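Local coordinates for serine protease pet (Escherichia coli, PDB 4OM9), which probably cleaves host proteins such as alpha-fodrin as a serine protease, being the secreted passenger domain of an autotransporter enterotoxin, at residues A[202-213]-A[224-235]. Residues are numbered along the deposited sequence; the frame is centred on the assembly and turned at random.
Sequences LTTNGDSGSGVY and LLGTTHGIIGNG
Ser210 O is gripped twice by Thr228. Thr228 N lies 2.8 Å from Ser210 O, and Thr228 OG1 lies 3.0 Å from the same oxygen. The hydroxyl comes from above the carbonyl plane, while the N-H is tilted only slightly from it. Thr228 OG1 sits anti to its own carbonyl carbon (chi1 -59°), beside the backbone N, which brings both donors to one acceptor. One residue earlier, Gly209 N gives a short bond of 2.7 Å to Thr228 O, in the carbonyl plane and on a lone pair.

These bonds fasten a type II turn from Asp207 to Ser210 onto strand 224-232. Ser210 OG closes the turn from within, 2.6 Å from Asp207 O, which also accepts a bond from Ser210 N. The sequence Gly-Asp-Ser-Gly carries the signature of the chymotrypsin-like clan. Ser208 is therefore probably the nucleophile of the catalytic triad, with His72 and Asp101. The side chain of Ser208 touches His72, and His229 ND1 is hydrogen-bonded to Asp101.

Past the turn the chain enters an antiparallel hairpin. Val212 N bonds to Gly226 O. Val212 O accepts a bond from Leu225 N at 2.7 Å and only a weak one from Gly226 N. Leu225 and Gly226 both face Val212, a classic beta bulge. Val212 CG1 lies alongside Leu225 CD2, 3.6 Å away. The Val212 and Thr228 side chains cross at about a right angle, with Val212 CG2 3.4 Å from Thr228 OG1. Leu224 CD1 sits over one face of the Tyr213 ring, offset toward the rim. At the other end, the Thr203 and Ile231 side chains slide past each other, with Thr203 CB 3.6 Å from Ile231 CG2; Thr203 OG1 is hydrogen-bonded to Thr240 OG1.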
loop_
_atom_site.group_PDB
_atom_site.type_symbol
_atom_site.label_atom_id
_atom_site.label_comp_id
_atom_site.label_asym_id
_atom_site.label_seq_id
_atom_site.Cartn_x
_atom_site.Cartn_y
_atom_site.Cartn_z
ATOM N N LEU A 202 27.970 20.436 7.021
ATOM C CA LEU A 202 29.379 20.516 7.351
ATOM C C LEU A 202 29.716 19.606 8.534
ATOM O O LEU A 202 28.881 19.363 9.412
ATOM C CB LEU A 202 29.786 21.957 7.660
ATOM C CG LEU A 202 29.441 22.993 6.583
ATOM C CD1 LEU A 202 29.735 24.382 7.104
ATOM C CD2 LEU A 202 30.178 22.730 5.274
ATOM N N THR A 203 30.953 19.124 8.554
ATOM C CA THR A 203 31.398 18.226 9.601
ATOM C C THR A 203 31.637 18.955 10.919
ATOM O O THR A 203 32.218 20.039 10.954
ATOM C CB THR A 203 32.675 17.509 9.169
ATOM O OG1 THR A 203 32.494 16.998 7.841
ATOM C CG2 THR A 203 33.020 16.365 10.120
ATOM N N THR A 204 31.175 18.343 11.998
ATOM C CA THR A 204 31.346 18.854 13.353
ATOM C C THR A 204 32.189 17.849 14.131
ATOM O O THR A 204 32.390 16.730 13.658
ATOM C CB THR A 204 29.989 19.058 14.048
ATOM O OG1 THR A 204 29.316 17.782 14.167
ATOM C CG2 THR A 204 29.129 20.014 13.230
ATOM N N ASN A 205 32.669 18.230 15.313
ATOM C CA ASN A 205 33.528 17.342 16.107
ATOM C C ASN A 205 32.854 15.998 16.447
ATOM O O ASN A 205 33.461 14.934 16.293
ATOM C CB ASN A 205 33.975 18.043 17.391
ATOM C CG ASN A 205 34.876 19.238 17.119
ATOM O OD1 ASN A 205 35.611 19.262 16.133
ATOM N ND2 ASN A 205 34.818 20.237 17.992
ATOM N N GLY A 206 31.594 16.045 16.873
ATOM C CA GLY A 206 30.855 14.839 17.191
ATOM C C GLY A 206 30.667 13.893 16.013
ATOM O O GLY A 206 30.225 12.759 16.197
ATOM N N ASP A 207 30.989 14.359 14.805
ATOM C CA ASP A 207 30.940 13.522 13.608
ATOM C C ASP A 207 32.207 12.682 13.439
ATOM O O ASP A 207 32.258 11.789 12.587
ATOM C CB ASP A 207 30.741 14.376 12.352
ATOM C CG ASP A 207 29.337 14.929 12.230
ATOM O OD1 ASP A 207 28.359 14.179 12.534
ATOM O OD2 ASP A 207 29.220 16.118 11.831
ATOM N N SER A 208 33.244 13.007 14.208
ATOM C CA SER A 208 34.509 12.300 14.092
ATOM C C SER A 208 34.268 10.810 14.332
ATOM O O SER A 208 33.561 10.433 15.264
ATOM C CB SER A 208 35.531 12.875 15.077
ATOM O OG SER A 208 36.670 12.036 15.208
ATOM N N GLY A 209 34.807 9.972 13.455
ATOM C CA GLY A 209 34.585 8.541 13.549
ATOM C C GLY A 209 33.488 7.993 12.632
ATOM O O GLY A 209 33.463 6.776 12.378
ATOM N N SER A 210 32.593 8.862 12.130
ATOM C CA SER A 210 31.423 8.401 11.371
ATOM C C SER A 210 31.872 7.840 10.028
ATOM O O SER A 210 32.917 8.231 9.515
ATOM C CB SER A 210 30.390 9.530 11.184
ATOM O OG SER A 210 30.931 10.700 10.573
ATOM N N GLY A 211 31.108 6.908 9.475
ATOM C CA GLY A 211 31.494 6.229 8.252
ATOM C C GLY A 211 31.230 7.035 6.977
ATOM O O GLY A 211 30.266 7.787 6.875
ATOM N N VAL A 212 32.138 6.883 6.017
ATOM C CA VAL A 212 32.121 7.608 4.768
ATOM C C VAL A 212 31.927 6.581 3.659
ATOM O O VAL A 212 32.622 5.560 3.621
ATOM C CB VAL A 212 33.438 8.408 4.571
ATOM C CG1 VAL A 212 33.504 9.031 3.186
ATOM C CG2 VAL A 212 33.601 9.466 5.672
ATOM N N TYR A 213 30.974 6.828 2.766
ATOM C CA TYR A 213 30.589 5.815 1.788
ATOM C C TYR A 213 30.880 6.234 0.365
ATOM O O TYR A 213 30.840 7.413 0.011
ATOM C CB TYR A 213 29.095 5.469 1.904
ATOM C CG TYR A 213 28.703 4.815 3.205
ATOM C CD1 TYR A 213 28.449 5.587 4.336
ATOM C CD2 TYR A 213 28.564 3.428 3.306
ATOM C CE1 TYR A 213 28.084 4.999 5.535
ATOM C CE2 TYR A 213 28.193 2.828 4.505
ATOM C CZ TYR A 213 27.963 3.625 5.614
ATOM O OH TYR A 213 27.606 3.085 6.824
ATOM N N LEU A 224 32.159 0.990 2.220
ATOM C CA LEU A 224 32.695 1.846 3.261
ATOM C C LEU A 224 34.081 2.367 2.874
ATOM O O LEU A 224 35.041 1.599 2.903
ATOM C CB LEU A 224 32.789 1.086 4.568
ATOM C CG LEU A 224 33.176 1.874 5.814
ATOM C CD1 LEU A 224 32.052 2.825 6.215
ATOM C CD2 LEU A 224 33.496 0.881 6.934
ATOM N N LEU A 225 34.190 3.652 2.529
ATOM C CA LEU A 225 35.485 4.251 2.145
ATOM C C LEU A 225 36.448 4.302 3.318
ATOM O O LEU A 225 37.645 3.987 3.198
ATOM C CB LEU A 225 35.307 5.673 1.601
ATOM C CG LEU A 225 36.626 6.420 1.286
ATOM C CD1 LEU A 225 37.100 6.084 -0.118
ATOM C CD2 LEU A 225 36.504 7.953 1.423
ATOM N N GLY A 226 35.914 4.717 4.460
ATOM C CA GLY A 226 36.705 4.838 5.668
ATOM C C GLY A 226 35.886 5.524 6.743
ATOM O O GLY A 226 34.660 5.478 6.706
ATOM N N THR A 227 36.572 6.183 7.676
ATOM C CA THR A 227 35.936 6.781 8.841
ATOM C C THR A 227 36.453 8.193 9.040
ATOM O O THR A 227 37.634 8.495 8.777
ATOM C CB THR A 227 36.183 5.944 10.129
ATOM O OG1 THR A 227 37.585 5.704 10.288
ATOM C CG2 THR A 227 35.503 4.626 10.007
ATOM N N THR A 228 35.579 9.062 9.520
ATOM C CA THR A 228 35.886 10.484 9.532
ATOM C C THR A 228 36.933 10.878 10.572
ATOM O O THR A 228 36.739 10.678 11.769
ATOM C CB THR A 228 34.622 11.285 9.766
ATOM O OG1 THR A 228 33.702 10.975 8.723
ATOM C CG2 THR A 228 34.910 12.773 9.769
ATOM N N HIS A 229 38.021 11.478 10.097
ATOM C CA HIS A 229 39.172 11.820 10.951
ATOM C C HIS A 229 39.190 13.251 11.481
ATOM O O HIS A 229 39.476 13.472 12.655
ATOM C CB HIS A 229 40.478 11.585 10.210
ATOM C CG HIS A 229 41.674 12.105 10.942
ATOM N ND1 HIS A 229 42.286 11.404 11.961
ATOM C CD2 HIS A 229 42.366 13.261 10.818
ATOM C CE1 HIS A 229 43.300 12.103 12.429
ATOM N NE2 HIS A 229 43.373 13.238 11.752
ATOM N N GLY A 230 38.936 14.228 10.616
ATOM C CA GLY A 230 38.943 15.621 11.046
ATOM C C GLY A 230 38.655 16.628 9.953
ATOM O O GLY A 230 38.398 16.248 8.816
ATOM N N ILE A 231 38.702 17.914 10.301
ATOM C CA ILE A 231 38.433 18.979 9.343
ATOM C C ILE A 231 39.514 20.070 9.292
ATOM O O ILE A 231 40.296 20.236 10.226
ATOM C CB ILE A 231 37.078 19.682 9.632
ATOM C CG1 ILE A 231 37.225 20.740 10.733
ATOM C CG2 ILE A 231 35.991 18.664 9.979
ATOM C CD1 ILE A 231 37.574 20.175 12.085
ATOM N N ILE A 232 39.540 20.805 8.182
ATOM C CA ILE A 232 40.303 22.051 8.070
ATOM C C ILE A 232 39.430 23.057 7.310
ATOM O O ILE A 232 38.743 22.690 6.362
ATOM C CB ILE A 232 41.654 21.846 7.359
ATOM C CG1 ILE A 232 42.577 20.961 8.200
ATOM C CG2 ILE A 232 42.355 23.174 7.114
ATOM C CD1 ILE A 232 42.980 21.589 9.523
ATOM N N GLY A 233 39.429 24.313 7.739
ATOM C CA GLY A 233 38.542 25.299 7.147
ATOM C C GLY A 233 37.279 25.515 7.977
ATOM O O GLY A 233 37.184 25.011 9.102
ATOM N N ASN A 234 36.304 26.239 7.421
ATOM C CA ASN A 234 35.176 26.734 8.213
ATOM C C ASN A 234 33.770 26.621 7.594
ATOM O O ASN A 234 32.892 25.968 8.154
ATOM C CB ASN A 234 35.434 28.196 8.565
ATOM C CG ASN A 234 36.678 28.376 9.400
ATOM O OD1 ASN A 234 36.641 28.222 10.620
ATOM N ND2 ASN A 234 37.790 28.699 8.748
ATOM N N GLY A 235 33.550 27.279 6.458
ATOM C CA GLY A 235 32.229 27.324 5.844
ATOM C C GLY A 235 32.064 26.360 4.683
ATOM O O GLY A 235 32.405 25.188 4.780
#